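Local coordinates for histidine-rich glycoprotein (Oryctolagus cuniculus, PDB 4CCV) that binds heparin, heparan sulfate, heme, plasminogen, thrombospondin and divalent metal ions as a plasma adapter protein in coagulation, fibrinolysis and angiogenesis, seen here as its second cystatin domain, at residues D38-V43 with Y54-S59; Y32-V37 with N62-H67; A79-D84 with E94-S99. One frame throughout, in Å; residues are numbered along the deposited sequence. Where two conformers were deposited one is given.

Contact 1. Residues D38-V43 with Y54-S59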
loop_
_atom_site.group_PDB
_atom_site.type_symbol
_atom_site.label_atom_id
_atom_site.label_comp_id
_atom_site.label_asym_id
_atom_site.label_seq_id
_atom_site.Cartn_x
_atom_site.Cartn_y
_atom_site.Cartn_z
ATOM N N ASP A 38 -0.242 6.245 -5.271
ATOM C CA ASP A 38 0.340 7.574 -5.379
ATOM C C ASP A 38 1.881 7.346 -5.292
ATOM O O ASP A 38 2.543 7.337 -6.347
ATOM C CB ASP A 38 -0.216 8.519 -4.307
ATOM C CG ASP A 38 0.149 9.982 -4.573
ATOM O OD1 ASP A 38 1.051 10.227 -5.424
ATOM O OD2 ASP A 38 -0.460 10.879 -3.929
ATOM N N ARG A 39 2.441 7.159 -4.090
ATOM C CA ARG A 39 3.908 6.996 -3.906
ATOM C C ARG A 39 4.121 5.795 -2.992
ATOM O O ARG A 39 3.319 5.586 -2.053
ATOM C CB ARG A 39 4.556 8.165 -3.170
ATOM C CG ARG A 39 4.542 9.478 -3.904
ATOM C CD ARG A 39 5.217 10.620 -3.166
ATOM N NE ARG A 39 4.892 11.856 -3.918
ATOM C CZ ARG A 39 4.083 12.852 -3.487
ATOM N NH1 ARG A 39 3.572 12.855 -2.262
ATOM N NH2 ARG A 39 3.833 13.908 -4.262
ATOM N N VAL A 40 5.196 5.043 -3.225
ATOM C CA VAL A 40 5.700 4.100 -2.236
ATOM C C VAL A 40 6.406 4.919 -1.182
ATOM O O VAL A 40 7.307 5.681 -1.531
ATOM C CB VAL A 40 6.649 3.057 -2.886
ATOM C CG1 VAL A 40 7.171 2.090 -1.838
ATOM C CG2 VAL A 40 5.893 2.245 -3.905
ATOM N N GLU A 41 5.977 4.824 0.080
ATOM C CA GLU A 41 6.462 5.702 1.146
ATOM C C GLU A 41 7.604 5.135 1.992
ATOM O O GLU A 41 8.474 5.883 2.431
ATOM C CB GLU A 41 5.281 6.051 2.088
ATOM C CG GLU A 41 4.037 6.542 1.343
ATOM C CD GLU A 41 3.982 8.040 1.159
ATOM O OE1 GLU A 41 4.704 8.699 1.914
ATOM O OE2 GLU A 41 3.188 8.566 0.325
ATOM N N ARG A 42 7.630 3.821 2.160
ATOM C CA ARG A 42 8.549 3.142 3.060
ATOM C C ARG A 42 8.492 1.640 2.805
ATOM O O ARG A 42 7.429 1.081 2.517
ATOM C CB ARG A 42 8.147 3.478 4.525
ATOM C CG ARG A 42 9.064 2.823 5.537
ATOM C CD ARG A 42 8.798 3.276 6.951
ATOM N NE ARG A 42 7.468 2.884 7.380
ATOM C CZ ARG A 42 7.004 3.014 8.606
ATOM N NH1 ARG A 42 7.736 3.553 9.571
ATOM N NH2 ARG A 42 5.772 2.592 8.844
ATOM N N VAL A 43 9.624 0.962 2.907
ATOM C CA VAL A 43 9.654 -0.486 2.800
ATOM C C VAL A 43 10.524 -1.016 3.931
ATOM O O VAL A 43 11.695 -0.610 4.108
ATOM C CB VAL A 43 10.253 -0.968 1.485
ATOM C CG1 VAL A 43 10.399 -2.498 1.431
ATOM C CG2 VAL A 43 9.481 -0.420 0.272
ATOM N N TYR A 54 8.343 -8.386 3.450
ATOM C CA TYR A 54 8.519 -6.956 3.113
ATOM C C TYR A 54 7.213 -6.277 3.349
ATOM O O TYR A 54 6.192 -6.767 2.894
ATOM C CB TYR A 54 8.911 -6.727 1.635
ATOM C CG TYR A 54 10.273 -7.239 1.288
ATOM C CD1 TYR A 54 10.447 -8.573 0.969
ATOM C CD2 TYR A 54 11.389 -6.416 1.322
ATOM C CE1 TYR A 54 11.701 -9.082 0.666
ATOM C CE2 TYR A 54 12.659 -6.909 1.039
ATOM C CZ TYR A 54 12.801 -8.249 0.684
ATOM O OH TYR A 54 14.016 -8.806 0.411
ATOM N N TYR A 55 7.254 -5.162 4.067
ATOM C CA TYR A 55 6.073 -4.376 4.398
ATOM C C TYR A 55 6.190 -3.115 3.582
ATOM O O TYR A 55 7.118 -2.300 3.768
ATOM C CB TYR A 55 5.957 -4.104 5.911
ATOM C CG TYR A 55 5.816 -5.420 6.685
ATOM C CD1 TYR A 55 4.570 -6.011 6.889
ATOM C CD2 TYR A 55 6.920 -6.069 7.206
ATOM C CE1 TYR A 55 4.453 -7.214 7.603
ATOM C CE2 TYR A 55 6.806 -7.283 7.896
ATOM C CZ TYR A 55 5.567 -7.833 8.116
ATOM O OH TYR A 55 5.446 -9.071 8.773
ATOM N N VAL A 56 5.349 -3.045 2.557
ATOM C CA VAL A 56 5.425 -1.976 1.583
ATOM C C VAL A 56 4.334 -1.008 1.961
ATOM O O VAL A 56 3.175 -1.375 1.828
ATOM C CB VAL A 56 5.169 -2.483 0.171
ATOM C CG1 VAL A 56 5.237 -1.332 -0.833
ATOM C CG2 VAL A 56 6.212 -3.524 -0.197
ATOM N N ASP A 57 4.705 0.207 2.398
ATOM C CA ASP A 57 3.765 1.246 2.872
ATOM C C ASP A 57 3.642 2.230 1.730
ATOM O O ASP A 57 4.650 2.729 1.254
ATOM C CB ASP A 57 4.274 2.015 4.104
ATOM C CG ASP A 57 4.422 1.134 5.352
ATOM O OD1 ASP A 57 3.717 0.137 5.372
ATOM O OD2 ASP A 57 5.237 1.395 6.268
ATOM N N PHE A 58 2.421 2.450 1.281
ATOM C CA PHE A 58 2.166 3.245 0.082
ATOM C C PHE A 58 0.941 4.127 0.207
ATOM O O PHE A 58 0.023 3.812 0.985
ATOM C CB PHE A 58 2.182 2.392 -1.220
ATOM C CG PHE A 58 1.133 1.354 -1.328
ATOM C CD1 PHE A 58 1.327 0.092 -0.785
ATOM C CD2 PHE A 58 -0.031 1.592 -2.023
ATOM C CE1 PHE A 58 0.382 -0.897 -0.954
ATOM C CE2 PHE A 58 -1.000 0.620 -2.163
ATOM C CZ PHE A 58 -0.765 -0.653 -1.659
ATOM N N SER A 59 0.967 5.283 -0.494
ATOM C CA SER A 59 -0.170 6.172 -0.534
ATOM C C SER A 59 -0.985 5.814 -1.750
ATOM O O SER A 59 -0.442 5.282 -2.726
ATOM C CB SER A 59 0.240 7.652 -0.581
ATOM O OG SER A 59 1.313 7.840 -1.440
#

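Contact 2. Residues Y32-V37 with N62-H67. With NAG (2-acetamido-2-deoxy-beta-D-glucopyranose), chain B; GSH (glutathione), chain C.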
loop_
_atom_site.group_PDB
_atom_site.type_symbol
_atom_site.label_atom_id
_atom_site.label_comp_id
_atom_site.label_asym_id
_atom_site.label_seq_id
_atom_site.Cartn_x
_atom_site.Cartn_y
_atom_site.Cartn_z
ATOM N N TYR A 32 -13.237 0.790 -3.493
ATOM C CA TYR A 32 -11.899 1.040 -3.987
ATOM C C TYR A 32 -11.639 0.810 -5.468
ATOM O O TYR A 32 -10.495 0.941 -5.884
ATOM C CB TYR A 32 -10.900 0.198 -3.191
ATOM C CG TYR A 32 -10.691 0.650 -1.755
ATOM C CD1 TYR A 32 -11.565 0.302 -0.745
ATOM C CD2 TYR A 32 -9.574 1.385 -1.424
ATOM C CE1 TYR A 32 -11.327 0.704 0.578
ATOM C CE2 TYR A 32 -9.337 1.815 -0.143
ATOM C CZ TYR A 32 -10.205 1.464 0.856
ATOM O OH TYR A 32 -9.878 1.905 2.112
ATOM N N ALA A 33 -12.659 0.591 -6.281
ATOM C CA ALA A 33 -12.457 0.256 -7.705
ATOM C C ALA A 33 -11.643 1.309 -8.488
ATOM O O ALA A 33 -10.936 0.960 -9.421
ATOM C CB ALA A 33 -13.808 0.005 -8.381
ATOM N N SER A 34 -11.777 2.599 -8.149
ATOM C CA SER A 34 -11.113 3.652 -8.907
ATOM C C SER A 34 -9.703 3.985 -8.382
ATOM O O SER A 34 -9.073 4.936 -8.848
ATOM C CB SER A 34 -11.947 4.949 -8.844
ATOM O OG SER A 34 -11.810 5.508 -7.533
ATOM N N PHE A 35 -9.199 3.265 -7.387
ATOM C CA PHE A 35 -8.018 3.726 -6.667
ATOM C C PHE A 35 -6.700 3.438 -7.444
ATOM O O PHE A 35 -6.614 2.470 -8.199
ATOM C CB PHE A 35 -7.965 3.115 -5.252
ATOM C CG PHE A 35 -8.747 3.867 -4.199
ATOM C CD1 PHE A 35 -10.116 4.040 -4.289
ATOM C CD2 PHE A 35 -8.104 4.358 -3.083
ATOM C CE1 PHE A 35 -10.832 4.720 -3.310
ATOM C CE2 PHE A 35 -8.802 5.009 -2.071
ATOM C CZ PHE A 35 -10.165 5.212 -2.189
ATOM N N ARG A 36 -5.706 4.308 -7.267
ATOM C CA ARG A 36 -4.359 4.119 -7.850
ATOM C C ARG A 36 -3.289 4.494 -6.844
ATOM O O ARG A 36 -3.543 5.258 -5.942
ATOM C CB ARG A 36 -4.206 4.972 -9.080
ATOM C CG ARG A 36 -5.253 4.654 -10.110
ATOM C CD ARG A 36 -4.947 5.503 -11.323
ATOM N NE ARG A 36 -5.831 5.255 -12.454
ATOM C CZ ARG A 36 -5.773 5.939 -13.597
ATOM N NH1 ARG A 36 -4.878 6.921 -13.756
ATOM N NH2 ARG A 36 -6.612 5.639 -14.584
ATOM N N VAL A 37 -2.119 3.865 -6.954
ATOM C CA VAL A 37 -1.012 4.109 -6.051
ATOM C C VAL A 37 -0.493 5.487 -6.344
ATOM O O VAL A 37 -0.334 5.846 -7.549
ATOM C CB VAL A 37 0.143 3.059 -6.320
ATOM C CG1 VAL A 37 1.403 3.450 -5.560
ATOM C CG2 VAL A 37 -0.403 1.712 -5.878
ATOM N N ASN A 62 -8.145 8.186 -4.549
ATOM C CA ASN A 62 -9.456 7.773 -5.007
ATOM C C ASN A 62 -9.762 8.518 -6.283
ATOM O O ASN A 62 -10.240 9.678 -6.235
ATOM C CB ASN A 62 -10.499 8.133 -3.938
ATOM C CG ASN A 62 -11.875 7.657 -4.294
ATOM O OD1 ASN A 62 -12.180 7.429 -5.455
ATOM N ND2 ASN A 62 -12.730 7.517 -3.295
ATOM N N CYS A 63 -9.479 7.900 -7.425
ATOM C CA CYS A 63 -9.557 8.665 -8.680
ATOM C C CYS A 63 -10.975 9.060 -9.071
ATOM O O CYS A 63 -11.152 9.957 -9.923
ATOM C CB CYS A 63 -8.878 7.951 -9.840
ATOM S SG CYS A 63 -7.116 7.689 -9.460
ATOM N N SER A 64 -12.001 8.438 -8.490
ATOM C CA SER A 64 -13.341 8.899 -8.840
ATOM C C SER A 64 -13.566 10.326 -8.265
ATOM O O SER A 64 -14.351 11.135 -8.830
ATOM C CB SER A 64 -14.419 7.921 -8.425
ATOM O OG SER A 64 -14.703 8.026 -7.068
ATOM N N ARG A 65 -12.853 10.638 -7.182
ATOM C CA ARG A 65 -12.867 12.004 -6.645
ATOM C C ARG A 65 -12.046 13.023 -7.444
ATOM O O ARG A 65 -12.058 14.174 -7.101
ATOM C CB ARG A 65 -12.505 12.028 -5.182
ATOM C CG ARG A 65 -13.694 11.583 -4.345
ATOM C CD ARG A 65 -13.238 11.100 -3.022
ATOM N NE ARG A 65 -14.336 10.770 -2.121
ATOM C CZ ARG A 65 -14.677 11.475 -1.049
ATOM N NH1 ARG A 65 -14.066 12.617 -0.760
ATOM N NH2 ARG A 65 -15.653 11.037 -0.267
ATOM N N SER A 66 -11.377 12.621 -8.531
ATOM C CA SER A 66 -10.791 13.605 -9.431
ATOM C C SER A 66 -11.813 14.141 -10.401
ATOM O O SER A 66 -11.510 15.075 -11.148
ATOM C CB SER A 66 -9.603 13.048 -10.217
ATOM O OG SER A 66 -9.971 11.963 -11.070
ATOM N N HIS A 67 -13.014 13.568 -10.428
ATOM C CA HIS A 67 -14.038 14.042 -11.330
ATOM C C HIS A 67 -15.043 14.847 -10.588
ATOM O O HIS A 67 -15.198 14.670 -9.389
ATOM C CB HIS A 67 -14.728 12.882 -12.009
ATOM C CG HIS A 67 -13.768 11.963 -12.678
ATOM N ND1 HIS A 67 -13.177 12.259 -13.889
ATOM C CD2 HIS A 67 -13.244 10.783 -12.280
ATOM C CE1 HIS A 67 -12.353 11.285 -14.222
ATOM N NE2 HIS A 67 -12.377 10.381 -13.260
HETATM C C1 NAG B . -14.074 7.057 -3.512
HETATM C C2 NAG B . -14.693 6.361 -2.328
HETATM C C3 NAG B . -16.088 5.947 -2.754
HETATM C C4 NAG B . -16.930 7.071 -3.299
HETATM C C5 NAG B . -16.223 7.835 -4.408
HETATM C C6 NAG B . -16.954 9.167 -4.743
HETATM C C7 NAG B . -13.540 4.857 -0.719
HETATM C C8 NAG B . -12.897 3.500 -0.438
HETATM N N2 NAG B . -14.022 5.124 -1.929
HETATM O O3 NAG B . -16.711 5.395 -1.648
HETATM O O4 NAG B . -18.026 6.446 -3.904
HETATM O O5 NAG B . -14.880 8.117 -4.026
HETATM O O6 NAG B . -17.085 9.874 -3.502
HETATM O O7 NAG B . -13.522 5.673 0.181
HETATM N N1 GSH C . -1.900 11.807 -7.935
HETATM C CA1 GSH C . -1.117 11.115 -8.934
HETATM C C1 GSH C . -1.049 12.011 -10.165
HETATM O O11 GSH C . -0.592 13.179 -10.005
HETATM O O12 GSH C . -1.433 11.658 -11.293
HETATM C CB1 GSH C . -1.745 9.728 -8.965
HETATM C CG1 GSH C . -1.778 9.112 -10.352
HETATM C CD1 GSH C . -3.096 9.295 -11.071
HETATM O OE1 GSH C . -3.248 8.565 -12.004
HETATM N N2 GSH C . -4.095 10.160 -10.745
HETATM C CA2 GSH C . -5.327 10.141 -11.548
HETATM C C2 GSH C . -5.245 10.794 -12.919
HETATM O O2 GSH C . -6.129 10.509 -13.723
HETATM C CB2 GSH C . -6.457 10.751 -10.740
HETATM S SG2 GSH C . -6.485 9.895 -9.129
HETATM N N3 GSH C . -4.256 11.683 -13.161
HETATM C CA3 GSH C . -4.161 12.563 -14.340
HETATM C C3 GSH C . -4.374 11.857 -15.663
HETATM O O31 GSH C . -3.609 10.908 -15.958
HETATM O O32 GSH C . -5.312 12.243 -16.409
#

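Contact 3. Residues A79-D84 with E94-S99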
loop_
_atom_site.group_PDB
_atom_site.type_symbol
_atom_site.label_atom_id
_atom_site.label_comp_id
_atom_site.label_asym_id
_atom_site.label_seq_id
_atom_site.Cartn_x
_atom_site.Cartn_y
_atom_site.Cartn_z
ATOM N N ALA A 79 1.087 -3.398 2.427
ATOM C CA ALA A 79 1.106 -4.731 1.882
ATOM C C ALA A 79 2.224 -5.518 2.522
ATOM O O ALA A 79 3.404 -5.162 2.456
ATOM C CB ALA A 79 1.276 -4.713 0.363
ATOM N N ASP A 80 1.859 -6.657 3.054
ATOM C CA ASP A 80 2.823 -7.547 3.655
ATOM C C ASP A 80 3.117 -8.611 2.616
ATOM O O ASP A 80 2.268 -9.481 2.394
ATOM C CB ASP A 80 2.269 -8.184 4.920
ATOM C CG ASP A 80 3.116 -9.394 5.404
ATOM O OD1 ASP A 80 4.254 -9.664 4.894
ATOM O OD2 ASP A 80 2.610 -10.110 6.281
ATOM N N LEU A 81 4.307 -8.606 2.031
ATOM C CA LEU A 81 4.675 -9.651 1.043
ATOM C C LEU A 81 5.600 -10.678 1.712
ATOM O O LEU A 81 6.649 -10.336 2.270
ATOM C CB LEU A 81 5.409 -9.051 -0.149
ATOM C CG LEU A 81 4.810 -7.728 -0.679
ATOM C CD1 LEU A 81 5.816 -6.889 -1.489
ATOM C CD2 LEU A 81 3.627 -8.021 -1.519
ATOM N N SER A 82 5.158 -11.919 1.704
ATOM C CA SER A 82 5.889 -12.969 2.341
ATOM C C SER A 82 6.565 -13.854 1.299
ATOM O O SER A 82 5.918 -14.408 0.405
ATOM C CB SER A 82 4.924 -13.791 3.192
ATOM O OG SER A 82 5.643 -14.751 3.892
ATOM N N PHE A 83 7.873 -13.970 1.419
ATOM C CA PHE A 83 8.692 -14.667 0.444
ATOM C C PHE A 83 9.419 -15.863 1.046
ATOM O O PHE A 83 9.968 -15.838 2.157
ATOM C CB PHE A 83 9.773 -13.766 -0.201
ATOM C CG PHE A 83 9.219 -12.727 -1.113
ATOM C CD1 PHE A 83 9.028 -13.000 -2.470
ATOM C CD2 PHE A 83 8.872 -11.447 -0.616
ATOM C CE1 PHE A 83 8.501 -12.035 -3.309
ATOM C CE2 PHE A 83 8.339 -10.499 -1.457
ATOM C CZ PHE A 83 8.172 -10.779 -2.803
ATOM N N ASP A 84 9.466 -16.912 0.240
ATOM C CA ASP A 84 10.391 -18.005 0.461
ATOM C C ASP A 84 11.785 -17.406 0.674
ATOM O O ASP A 84 12.193 -16.507 -0.076
ATOM C CB ASP A 84 10.401 -18.850 -0.797
ATOM C CG ASP A 84 11.173 -20.111 -0.623
ATOM O OD1 ASP A 84 12.376 -20.046 -0.277
ATOM O OD2 ASP A 84 10.565 -21.170 -0.839
ATOM N N GLU A 94 4.828 -15.818 -1.747
ATOM C CA GLU A 94 4.015 -16.985 -1.421
ATOM C C GLU A 94 2.622 -16.542 -1.051
ATOM O O GLU A 94 1.644 -17.248 -1.316
ATOM C CB GLU A 94 4.572 -17.701 -0.211
ATOM C CG GLU A 94 5.992 -18.209 -0.398
ATOM C CD GLU A 94 6.100 -19.270 -1.494
ATOM O OE1 GLU A 94 5.306 -20.242 -1.426
ATOM O OE2 GLU A 94 6.960 -19.129 -2.417
ATOM N N ASP A 95 2.559 -15.418 -0.346
ATOM C CA ASP A 95 1.297 -14.776 -0.018
ATOM C C ASP A 95 1.415 -13.295 0.315
ATOM O O ASP A 95 2.484 -12.800 0.578
ATOM C CB ASP A 95 0.556 -15.504 1.114
ATOM C CG ASP A 95 1.349 -15.579 2.376
ATOM O OD1 ASP A 95 1.659 -14.522 2.913
ATOM O OD2 ASP A 95 1.682 -16.701 2.843
ATOM N N VAL A 96 0.270 -12.606 0.309
ATOM C CA VAL A 96 0.225 -11.164 0.483
ATOM C C VAL A 96 -0.972 -10.831 1.370
ATOM O O VAL A 96 -2.061 -11.398 1.192
ATOM C CB VAL A 96 0.097 -10.472 -0.880
ATOM C CG1 VAL A 96 0.004 -8.964 -0.726
ATOM C CG2 VAL A 96 1.292 -10.784 -1.785
ATOM N N ILE A 97 -0.766 -9.943 2.351
ATOM C CA ILE A 97 -1.829 -9.402 3.165
ATOM C C ILE A 97 -1.844 -7.879 3.009
ATOM O O ILE A 97 -0.795 -7.242 3.153
ATOM C CB ILE A 97 -1.609 -9.770 4.639
ATOM C CG1 ILE A 97 -1.576 -11.305 4.777
ATOM C CG2 ILE A 97 -2.698 -9.135 5.501
ATOM C CD1 ILE A 97 -0.986 -11.797 6.072
ATOM N N ILE A 98 -3.015 -7.321 2.668
ATOM C CA ILE A 98 -3.145 -5.881 2.483
ATOM C C ILE A 98 -4.315 -5.259 3.256
ATOM O O ILE A 98 -5.454 -5.775 3.273
ATOM C CB ILE A 98 -3.217 -5.518 0.991
ATOM C CG1 ILE A 98 -3.702 -4.077 0.776
ATOM C CG2 ILE A 98 -4.086 -6.474 0.209
ATOM C CD1 ILE A 98 -3.257 -3.623 -0.575
ATOM N N SER A 99 -4.003 -4.169 3.910
ATOM C CA SER A 99 -4.980 -3.272 4.510
ATOM C C SER A 99 -4.764 -1.850 4.032
ATOM O O SER A 99 -3.642 -1.441 3.795
ATOM C CB SER A 99 -4.834 -3.298 6.052
ATOM O OG SER A 99 -5.353 -4.547 6.440
HETATM O O HOH W 1 8.162 -16.802 -2.593
#

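Contact 1. Residues D38-V43 with Y54-S59
A classic beta bulge interrupts the antiparallel hairpin of strands 35-47 and 51-62, where E41 and R42 both face D57. E41 N donates to D57 O at 2.7 Å, and R42 N reaches the same oxygen by a weak bond. Beyond the bulge D57 N returns a nearly straight bond to R42 O. The side chains of this pair lie side by side: R42, bent at chi3 (64°), turns its edge to the carboxylate, and NE and NH2, each 2.9 Å from D57 OD2, grip that one oxygen. The two planes are 52° apart, and D57 OD1 takes R78 as a second partner, a likely sharing of negative charge between two arginines. At the other end S59 OG, between backbone N and carbonyl carbon (chi1 42°), accepts from R39 N at 3.0 Å and donates to the anti lone pair of E41 OE2 at 2.7 Å. On the face away from R42 and D57, V40 CG1 meets V56 CG1 at 4.1 Å, while V43 CG1 sits at the rim of the Y54 ring, 4.0 Å from CD2. Apolar residues on one face and charged ones on the other suit the cystatin fold, whose curved antiparallel sheet wraps its helix.

Contact 2. Residues Y32-V37 with N62-H67
The glutathione site and the N-linked glycan meet where the start of strand 35-47 faces the 3-10 turn after strand 51-62. C63 SG is joined to GSH SG2 in a mixed disulfide, modelled somewhat long at 2.3 Å. The extended chain of R36 passes this sulfur, with CD 3.6 Å from C63 SG, and presents the edge of its guanidinium to the tripeptide: NH1 donates to GSH OE1 at 2.9 Å. S66 OG stands near GSH CB2 and bonds to C63 O on a lone pair in the carbonyl plane, at 2.6 Å; the same oxygen also accepts from S66 N. F35 and N62 form a non-hydrogen-bonded antiparallel pair where strand 35-47 begins and strand 51-62 ends in the cystatin sheet, and N62 CA lies over the centre of the F35 ring at 3.7 Å, a CH-pi contact 9° off the normal. Y32 CD2 occupies the other face of that ring. With N62 CG anti to the backbone N (chi1 -176°), CG stands 3.3 Å from F35 CE1. N62 ND2 carries the first NAG; the acetamido methyl C8 rests on one face of Y32, 3.4 Å from CE1. N62 OD1 accepts from S64 OG at 3.1 Å. S34 OG receives a weak bond from S64 N. R65 NE makes two weak bonds to NAG O5 and O6, while its NH2 forms a salt bridge with E106.

Contact 3. Residues A79-D84 with E94-S99
L81 lays its CD2 methyl against both branches of V96, 3.6 Å from CG2 and 3.8 Å from CG1, the two side chains running side by side on the face that also carries A79 and I98. Helix 15-27 packs on this face, where A21 meets A79 and I98. Between the strands D80 and I97 form a hydrogen-bonded pair: D80 N to I97 O at 2.7 Å is almost straight (174°), and I97 N answers to D80 O. On the face away from L81, D80 and I97 point the same way and OD2 comes within 4.0 Å of I97 CD1, while D80 OD1 is held by N53. This is the C-terminal hairpin of the cystatin sheet, made by strands 73-84 and 95-104, and a classic beta bulge lies at its closed end, beside the loop joining the strands, with E94 and D95 both facing S82. S82 N donates to D95 O, and E94 N bonds to S82 O at 2.8 Å. D95 CG stands between backbone N and carbonyl carbon (chi1 59°); OD1 touches S82 CB at 3.4 Å, and R51 bridges S82 OG and D95 OD2. Near the bulge, a water donates to E94 OE2 at 2.6 Å and accepts from D84 N at 3.1 Å.

From the N terminus the chain runs through strand 4-7 and helix 15-27 to 32-37, the first half of contact 2. Strand 35-47 then continues into 38-43 and turns back through 54-59, so contact 1 closes a hairpin that lies wholly within the longer loop shut by 62-67. Only after both are complete does contact 3 open, its 79-84 pairing with 94-99 at the far edge of the sheet. Contacts 1 and 3 share a border: V56 N lies 2.9 Å from A79 O, probably hydrogen-bonded, as strands 51-62 and 73-84 adjoin. V37 packs on F58 where contacts 1 and 2 meet, whereas contacts 2 and 3, centres about 23 Å apart, do not touch.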